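Local coordinates for hypothetical protein PAE2307 (Pyrobaculum aerophilum, PDB 1WVQ), which probably acts as an adenosine-specific kinase and carries a stably phosphorylated histidine, at residues A[26-32]-A[50-54]; A[69-74]-A[88-92]; A[112-116]-A[134-139]. All blocks are in the same frame, centred on the assembly; numbering follows the deposited sequence.

How the contacts relate
The antiparallel sheet containing strands 47-53, 87-92 and 111-116 unites all three contacts. Contacts 1 and 2, centred 14 Å apart, pack against its two faces: Ile50 and Phe52 face 26-32, whereas Ala51 CB points away and lies 3.6 Å from Ala74 O on helix 68-81. The strands probably pair through Val88 N and Ala51 O, 2.9 Å apart. Contact 3 joins strand 111-116, outermost within the chain, to a second sheet; its centre lies 17 Å from contact 1 and 16 Å from contact 2, nearest atoms about 7 Å apart each time. The phosphohistidine at position 85 hydrogen-bonds to Phe28 N in contact 1, while that of a neighbouring subunit packs on Thr116 in contact 3.

Contact 1: A[26-32]-A[50-54]; sequences AHFIKTV and IAFCE
This is a buried, apolar contact between the loop leading into helix 31-40 and the end of strand 47-53, centred on the Phe52 ring. Segment 26-32 arches over one side of that ring. Phe28 has a positive phi (75°) and opens a type I turn to Thr31, closed by Thr31 N to Phe28 O at 3.0 Å, before the helix. Extended 50-53 runs beside it, with CA separations of 6.1 Å for Val32-Phe52 and 6.3 Å for Ile29-Glu54. Phe52 is t (169°), so its ring lies under the turn. Thr31 CB sits 3.9 Å above the ring centroid, 3° off the normal, a CH-pi contact. The turn is part of the phosphohistidine site, since Phe28 N hydrogen-bonds to O2P of the modified residue at position 85. Phe28 O approaches Phe52 CE2 to 3.4 Å, and Ala26 CB lies 4.1 Å from Phe52 CE1. Beyond the ring, Val32 CG2 meets Ile50 CD1 at 3.8 Å, and Ile29 CD1 reaches Glu54 OE2 at 3.8 Å, while Glu54 OE1 is salt-bridged to Arg62.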
# COMPACT_ATOMS: atom_id res chain seq x y z
N ALA A 26 -10.59 7.68 -13.20
CA ALA A 26 -9.15 7.52 -13.40
C ALA A 26 -8.67 8.60 -14.35
O ALA A 26 -9.15 9.73 -14.30
CB ALA A 26 -8.87 6.13 -13.97
N HIS A 27 -7.72 8.24 -15.20
CA HIS A 27 -7.18 9.16 -16.20
C HIS A 27 -6.16 8.39 -17.03
O HIS A 27 -5.61 7.41 -16.56
CB HIS A 27 -6.52 10.38 -15.54
CG HIS A 27 -5.15 10.11 -15.01
ND1 HIS A 27 -4.93 9.38 -13.86
CD2 HIS A 27 -3.93 10.51 -15.44
CE1 HIS A 27 -3.63 9.33 -13.62
NE2 HIS A 27 -3.00 10.02 -14.56
N PHE A 28 -5.95 8.83 -18.26
CA PHE A 28 -5.00 8.21 -19.17
C PHE A 28 -5.49 6.88 -19.74
O PHE A 28 -6.03 6.03 -19.03
CB PHE A 28 -3.65 8.02 -18.47
CG PHE A 28 -2.53 7.59 -19.38
CD1 PHE A 28 -2.38 8.17 -20.64
CD2 PHE A 28 -1.61 6.65 -18.96
CE1 PHE A 28 -1.32 7.80 -21.47
CE2 PHE A 28 -0.54 6.27 -19.78
CZ PHE A 28 -0.40 6.85 -21.03
N ILE A 29 -5.29 6.71 -21.04
CA ILE A 29 -5.74 5.53 -21.77
C ILE A 29 -5.24 4.20 -21.21
O ILE A 29 -5.91 3.18 -21.34
CB ILE A 29 -5.34 5.68 -23.27
CG1 ILE A 29 -6.27 4.82 -24.14
CG2 ILE A 29 -3.89 5.30 -23.47
CD1 ILE A 29 -6.13 5.11 -25.63
N LYS A 30 -4.07 4.21 -20.57
CA LYS A 30 -3.53 2.97 -20.02
C LYS A 30 -4.44 2.38 -18.93
O LYS A 30 -4.30 1.22 -18.57
CB LYS A 30 -2.12 3.21 -19.47
CG LYS A 30 -1.34 1.93 -19.17
CD LYS A 30 0.17 2.18 -19.06
CE LYS A 30 0.56 2.94 -17.80
NZ LYS A 30 0.54 2.06 -16.59
N THR A 31 -5.36 3.19 -18.42
CA THR A 31 -6.29 2.73 -17.39
C THR A 31 -6.98 1.42 -17.76
O THR A 31 -7.09 0.51 -16.93
CB THR A 31 -7.39 3.80 -17.13
OG1 THR A 31 -6.81 4.94 -16.51
CG2 THR A 31 -8.48 3.24 -16.22
N VAL A 32 -7.45 1.32 -19.00
CA VAL A 32 -8.17 0.11 -19.41
C VAL A 32 -7.32 -1.15 -19.29
O VAL A 32 -7.82 -2.18 -18.84
CB VAL A 32 -8.73 0.25 -20.85
CG1 VAL A 32 -7.62 0.21 -21.86
CG2 VAL A 32 -9.75 -0.84 -21.12
N ILE A 50 -14.84 -4.50 -18.43
CA ILE A 50 -14.35 -3.21 -17.95
C ILE A 50 -14.39 -2.21 -19.09
O ILE A 50 -13.99 -2.51 -20.21
CB ILE A 50 -12.90 -3.32 -17.34
CG1 ILE A 50 -12.41 -1.94 -16.87
CG2 ILE A 50 -11.95 -3.96 -18.33
CD1 ILE A 50 -11.71 -1.10 -17.93
N ALA A 51 -14.93 -1.02 -18.81
CA ALA A 51 -15.02 0.04 -19.80
C ALA A 51 -14.51 1.34 -19.18
O ALA A 51 -14.74 1.60 -18.00
CB ALA A 51 -16.46 0.19 -20.28
N PHE A 52 -13.82 2.14 -19.99
CA PHE A 52 -13.25 3.40 -19.53
C PHE A 52 -13.55 4.53 -20.51
O PHE A 52 -13.37 4.37 -21.72
CB PHE A 52 -11.74 3.24 -19.37
CG PHE A 52 -10.99 4.53 -19.15
CD1 PHE A 52 -11.15 5.26 -17.98
CD2 PHE A 52 -10.09 4.98 -20.11
CE1 PHE A 52 -10.42 6.42 -17.76
CE2 PHE A 52 -9.35 6.15 -19.90
CZ PHE A 52 -9.51 6.87 -18.73
N CYS A 53 -14.00 5.67 -19.99
CA CYS A 53 -14.31 6.82 -20.83
C CYS A 53 -13.10 7.71 -21.09
O CYS A 53 -12.76 8.55 -20.26
CB CYS A 53 -15.42 7.66 -20.19
SG CYS A 53 -17.03 6.86 -20.14
N GLU A 54 -12.46 7.51 -22.24
CA GLU A 54 -11.32 8.33 -22.62
C GLU A 54 -11.91 9.73 -22.78
O GLU A 54 -12.87 9.92 -23.53
CB GLU A 54 -10.75 7.82 -23.95
CG GLU A 54 -9.70 8.72 -24.58
CD GLU A 54 -9.18 8.16 -25.89
OE1 GLU A 54 -9.97 7.54 -26.63
OE2 GLU A 54 -7.98 8.35 -26.18

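Contact 2: A[69-74]-A[88-92]; sequences ELRNLA and VIYIR
A salt bridge joins the helix to the strand at one end of this contact: Glu69 OE1 accepts from both Arg92 NE and Arg92 NH2, each at 2.9 Å, approaching the guanidinium edge near its plane. Arg92 is m at chi1 and extended through chi2 and chi3, which carries its head back to the helix, and its NH1 also donates to Gln17 O. A water forms the second polar link, donating to Leu73 O (2.7 Å) and to Tyr90 OH (2.9 Å); the same hydroxyl is hydrogen-bonded to Pro14 O. Inside these two links lies the packing. Helix 69-74 runs nearly antiparallel to strand 88-92 (153°), the axes approaching to 7.6 Å, with CA separations of 5.7 Å for Leu70-Tyr90 and 5.4 Å for Ala74-Val88. Alternation along the strand sends Val88, Tyr90 and Arg92 toward the helix and turns Ile89 and Ile91 away. Tyr90 (chi1 -85°, chi2 90°) presents a ring face to Leu73, whose CB stands 3.8 Å from the centroid and 14° off the normal in a CH-pi contact. Leu70, m and t, brings CD2 to 4.1 Å from Tyr90 CB and 3.8 Å from Arg92 NE, so it fills the space beneath the ion pair. The small Ala74 permits close approach: its CB is 3.8 Å from Val88 O and 4.1 Å from Tyr90 CD1. This is helix-on-sheet packing, as in alpha/beta layers, and its chemistry is graded: a charged pair at the partly exposed end gives way to an aliphatic and aromatic interior around Tyr90 and Val88, so charge ties the layers outside, apolar packing inside.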
# COMPACT_ATOMS: atom_id res chain seq x y z
N GLU A 69 -21.31 -10.58 -21.98
CA GLU A 69 -22.46 -10.00 -21.29
C GLU A 69 -21.96 -8.85 -20.41
O GLU A 69 -22.49 -7.75 -20.44
CB GLU A 69 -23.15 -11.05 -20.43
CG GLU A 69 -24.26 -10.51 -19.54
CD GLU A 69 -24.65 -11.49 -18.45
OE1 GLU A 69 -23.80 -11.75 -17.56
OE2 GLU A 69 -25.79 -11.99 -18.47
N LEU A 70 -20.92 -9.14 -19.64
CA LEU A 70 -20.35 -8.14 -18.74
C LEU A 70 -19.69 -6.99 -19.50
O LEU A 70 -19.71 -5.84 -19.04
CB LEU A 70 -19.37 -8.81 -17.78
CG LEU A 70 -20.01 -9.95 -16.98
CD1 LEU A 70 -18.98 -10.55 -16.02
CD2 LEU A 70 -21.22 -9.44 -16.21
N ARG A 71 -19.10 -7.29 -20.65
CA ARG A 71 -18.45 -6.25 -21.45
C ARG A 71 -19.51 -5.23 -21.86
O ARG A 71 -19.32 -4.03 -21.71
CB ARG A 71 -17.81 -6.85 -22.72
CG ARG A 71 -17.14 -5.81 -23.63
CD ARG A 71 -17.00 -6.30 -25.07
NE ARG A 71 -16.13 -7.45 -25.21
CZ ARG A 71 -14.80 -7.41 -25.15
NH1 ARG A 71 -14.16 -6.26 -24.96
NH2 ARG A 71 -14.10 -8.53 -25.27
N ASN A 72 -20.64 -5.72 -22.38
CA ASN A 72 -21.70 -4.83 -22.83
C ASN A 72 -22.37 -4.04 -21.71
O ASN A 72 -22.79 -2.90 -21.92
CB ASN A 72 -22.73 -5.60 -23.64
CG ASN A 72 -22.15 -6.10 -24.95
OD1 ASN A 72 -21.42 -5.38 -25.62
ND2 ASN A 72 -22.48 -7.34 -25.32
N LEU A 73 -22.46 -4.64 -20.53
CA LEU A 73 -23.05 -3.95 -19.39
C LEU A 73 -22.14 -2.78 -19.03
O LEU A 73 -22.61 -1.68 -18.76
CB LEU A 73 -23.19 -4.91 -18.20
CG LEU A 73 -24.46 -5.77 -18.21
CD1 LEU A 73 -24.34 -6.89 -17.22
CD2 LEU A 73 -25.67 -4.89 -17.89
N ALA A 74 -20.83 -3.02 -19.03
CA ALA A 74 -19.87 -1.97 -18.70
C ALA A 74 -19.88 -0.85 -19.74
O ALA A 74 -19.89 0.33 -19.39
CB ALA A 74 -18.47 -2.57 -18.57
N VAL A 88 -16.09 1.72 -15.48
CA VAL A 88 -17.11 0.82 -14.95
C VAL A 88 -16.62 -0.61 -15.06
O VAL A 88 -16.08 -1.01 -16.09
CB VAL A 88 -18.44 0.93 -15.74
CG1 VAL A 88 -19.45 -0.08 -15.20
CG2 VAL A 88 -19.00 2.34 -15.63
N ILE A 89 -16.81 -1.38 -13.99
CA ILE A 89 -16.40 -2.78 -13.96
C ILE A 89 -17.57 -3.63 -13.47
O ILE A 89 -18.20 -3.30 -12.47
CB ILE A 89 -15.23 -3.02 -12.97
CG1 ILE A 89 -13.98 -2.24 -13.41
CG2 ILE A 89 -14.92 -4.51 -12.87
CD1 ILE A 89 -12.89 -2.21 -12.36
N TYR A 90 -17.86 -4.70 -14.19
CA TYR A 90 -18.90 -5.64 -13.78
C TYR A 90 -18.16 -6.96 -13.60
O TYR A 90 -17.38 -7.38 -14.47
CB TYR A 90 -20.00 -5.81 -14.84
CG TYR A 90 -21.10 -4.78 -14.78
CD1 TYR A 90 -21.01 -3.58 -15.48
CD2 TYR A 90 -22.26 -5.01 -14.03
CE1 TYR A 90 -22.05 -2.65 -15.47
CE2 TYR A 90 -23.31 -4.08 -14.01
CZ TYR A 90 -23.20 -2.91 -14.73
OH TYR A 90 -24.25 -2.01 -14.76
N ILE A 91 -18.38 -7.62 -12.46
CA ILE A 91 -17.72 -8.88 -12.17
C ILE A 91 -18.64 -9.99 -11.69
O ILE A 91 -19.63 -9.75 -10.99
CB ILE A 91 -16.62 -8.73 -11.09
CG1 ILE A 91 -17.17 -7.97 -9.88
CG2 ILE A 91 -15.38 -8.07 -11.67
CD1 ILE A 91 -16.25 -8.00 -8.67
N ARG A 92 -18.28 -11.21 -12.08
CA ARG A 92 -18.96 -12.44 -11.69
C ARG A 92 -17.84 -13.38 -11.23
O ARG A 92 -16.70 -13.25 -11.67
CB ARG A 92 -19.68 -13.10 -12.87
CG ARG A 92 -21.01 -12.49 -13.27
CD ARG A 92 -21.59 -13.31 -14.44
NE ARG A 92 -22.81 -12.72 -15.00
CZ ARG A 92 -24.02 -12.79 -14.44
NH1 ARG A 92 -24.19 -13.42 -13.28
NH2 ARG A 92 -25.05 -12.22 -15.04
O HOH W 1 -24.99 -1.35 -17.47

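Contact 3: A[112-116]-A[134-139]; sequences IFAAT and VVGVVD
Strands 112-116 and 134-139 run side by side in nearly the same direction (18°), but their axes come no closer than 7.1 Å, so side chains rather than backbone pairing fill the gap. The nearest CA pairs are Phe113-Val137 at 6.8 Å and Thr116-Asp139 at 7.4 Å. Each strand carries a classic beta bulge. In one, Phe113 (phi/psi -76/-32°) and Ala114 both face Ile23, and both direct their CA-to-CB bonds toward the other strand. In the other, Val135 (-84/-41°) and Gly136 both face Ile123; Val135 points away, while Val134 and Val137, three positions apart, point toward 112-116. The Phe113 side chain (m) enters the hollow between these two valines. Val134 CG1 lies over its face, 3.7 Å from the centroid and 7° off the normal in a CH-pi contact, and Val137 CG1 closes on Phe113 CB at 3.9 Å. Val137 CG2 fits into the shallow space beside Ala114, 4.2 Å from its CB and 3.5 Å from Phe113 O. Farther along, the filling becomes polar: Thr116 OG1 donates to Asp139 OD1 at 2.9 Å and also accepts from Asn118 N. A water receives the hydrogen of Ala115 N (3.2 Å) and lies 2.8 Å from Asp139 OD2. Thr116 also packs on the phosphohistidine of a neighbouring subunit, and a phosphate ion, probably from the crystallisation liquor, lies about 5 Å from the Phe113 side chain. The arrangement is a junction between strands that are outermost in their two sheets within the chain, its polar end bordering an intersubunit phosphohistidine site.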
# COMPACT_ATOMS: atom_id res chain seq x y z
N ILE A 112 -13.12 5.86 -6.44
CA ILE A 112 -13.99 4.70 -6.59
C ILE A 112 -15.30 5.17 -5.97
O ILE A 112 -15.38 5.35 -4.76
CB ILE A 112 -13.46 3.46 -5.84
CG1 ILE A 112 -12.13 3.00 -6.46
CG2 ILE A 112 -14.50 2.34 -5.91
CD1 ILE A 112 -11.53 1.76 -5.79
N PHE A 113 -16.30 5.41 -6.81
CA PHE A 113 -17.60 5.91 -6.37
C PHE A 113 -18.48 4.86 -5.69
O PHE A 113 -19.28 5.19 -4.81
CB PHE A 113 -18.37 6.49 -7.56
CG PHE A 113 -17.68 7.64 -8.24
CD1 PHE A 113 -17.49 8.85 -7.57
CD2 PHE A 113 -17.23 7.53 -9.55
CE1 PHE A 113 -16.87 9.93 -8.19
CE2 PHE A 113 -16.60 8.60 -10.18
CZ PHE A 113 -16.42 9.81 -9.50
N ALA A 114 -18.34 3.61 -6.11
CA ALA A 114 -19.16 2.56 -5.53
C ALA A 114 -18.68 1.16 -5.89
O ALA A 114 -18.09 0.94 -6.94
CB ALA A 114 -20.61 2.73 -5.99
N ALA A 115 -18.97 0.23 -4.99
CA ALA A 115 -18.67 -1.19 -5.16
C ALA A 115 -19.91 -1.79 -4.52
O ALA A 115 -20.08 -1.72 -3.30
CB ALA A 115 -17.42 -1.59 -4.39
N THR A 116 -20.80 -2.35 -5.32
CA THR A 116 -22.04 -2.86 -4.76
C THR A 116 -22.80 -3.80 -5.68
O THR A 116 -22.47 -3.96 -6.86
CB THR A 116 -22.96 -1.67 -4.41
OG1 THR A 116 -24.08 -2.11 -3.64
CG2 THR A 116 -23.46 -1.00 -5.69
N VAL A 134 -19.37 13.12 -12.45
CA VAL A 134 -20.13 12.42 -11.43
C VAL A 134 -20.20 13.20 -10.13
O VAL A 134 -19.17 13.54 -9.54
CB VAL A 134 -19.51 11.03 -11.14
CG1 VAL A 134 -20.23 10.36 -9.98
CG2 VAL A 134 -19.61 10.15 -12.39
N VAL A 135 -21.42 13.49 -9.68
CA VAL A 135 -21.64 14.22 -8.44
C VAL A 135 -21.60 13.24 -7.27
O VAL A 135 -21.02 13.54 -6.22
CB VAL A 135 -23.01 14.94 -8.44
CG1 VAL A 135 -23.32 15.49 -7.05
CG2 VAL A 135 -23.01 16.05 -9.47
N GLY A 136 -22.20 12.08 -7.46
CA GLY A 136 -22.22 11.08 -6.41
C GLY A 136 -23.05 9.89 -6.82
O GLY A 136 -23.40 9.74 -7.99
N VAL A 137 -23.35 9.03 -5.86
CA VAL A 137 -24.15 7.84 -6.12
C VAL A 137 -25.15 7.63 -5.00
O VAL A 137 -25.00 8.16 -3.90
CB VAL A 137 -23.27 6.57 -6.20
CG1 VAL A 137 -22.26 6.69 -7.32
CG2 VAL A 137 -22.57 6.33 -4.87
N VAL A 138 -26.18 6.85 -5.31
CA VAL A 138 -27.20 6.49 -4.34
C VAL A 138 -27.10 4.97 -4.29
O VAL A 138 -27.65 4.27 -5.14
CB VAL A 138 -28.60 6.92 -4.80
CG1 VAL A 138 -29.63 6.50 -3.77
CG2 VAL A 138 -28.64 8.43 -5.02
N ASP A 139 -26.36 4.49 -3.30
CA ASP A 139 -26.10 3.06 -3.12
C ASP A 139 -27.11 2.43 -2.17
O ASP A 139 -27.05 2.64 -0.96
CB ASP A 139 -24.68 2.89 -2.55
CG ASP A 139 -24.18 1.45 -2.63
OD1 ASP A 139 -24.99 0.53 -2.82
OD2 ASP A 139 -22.95 1.26 -2.47
O HOH W 2 -20.22 1.62 -2.37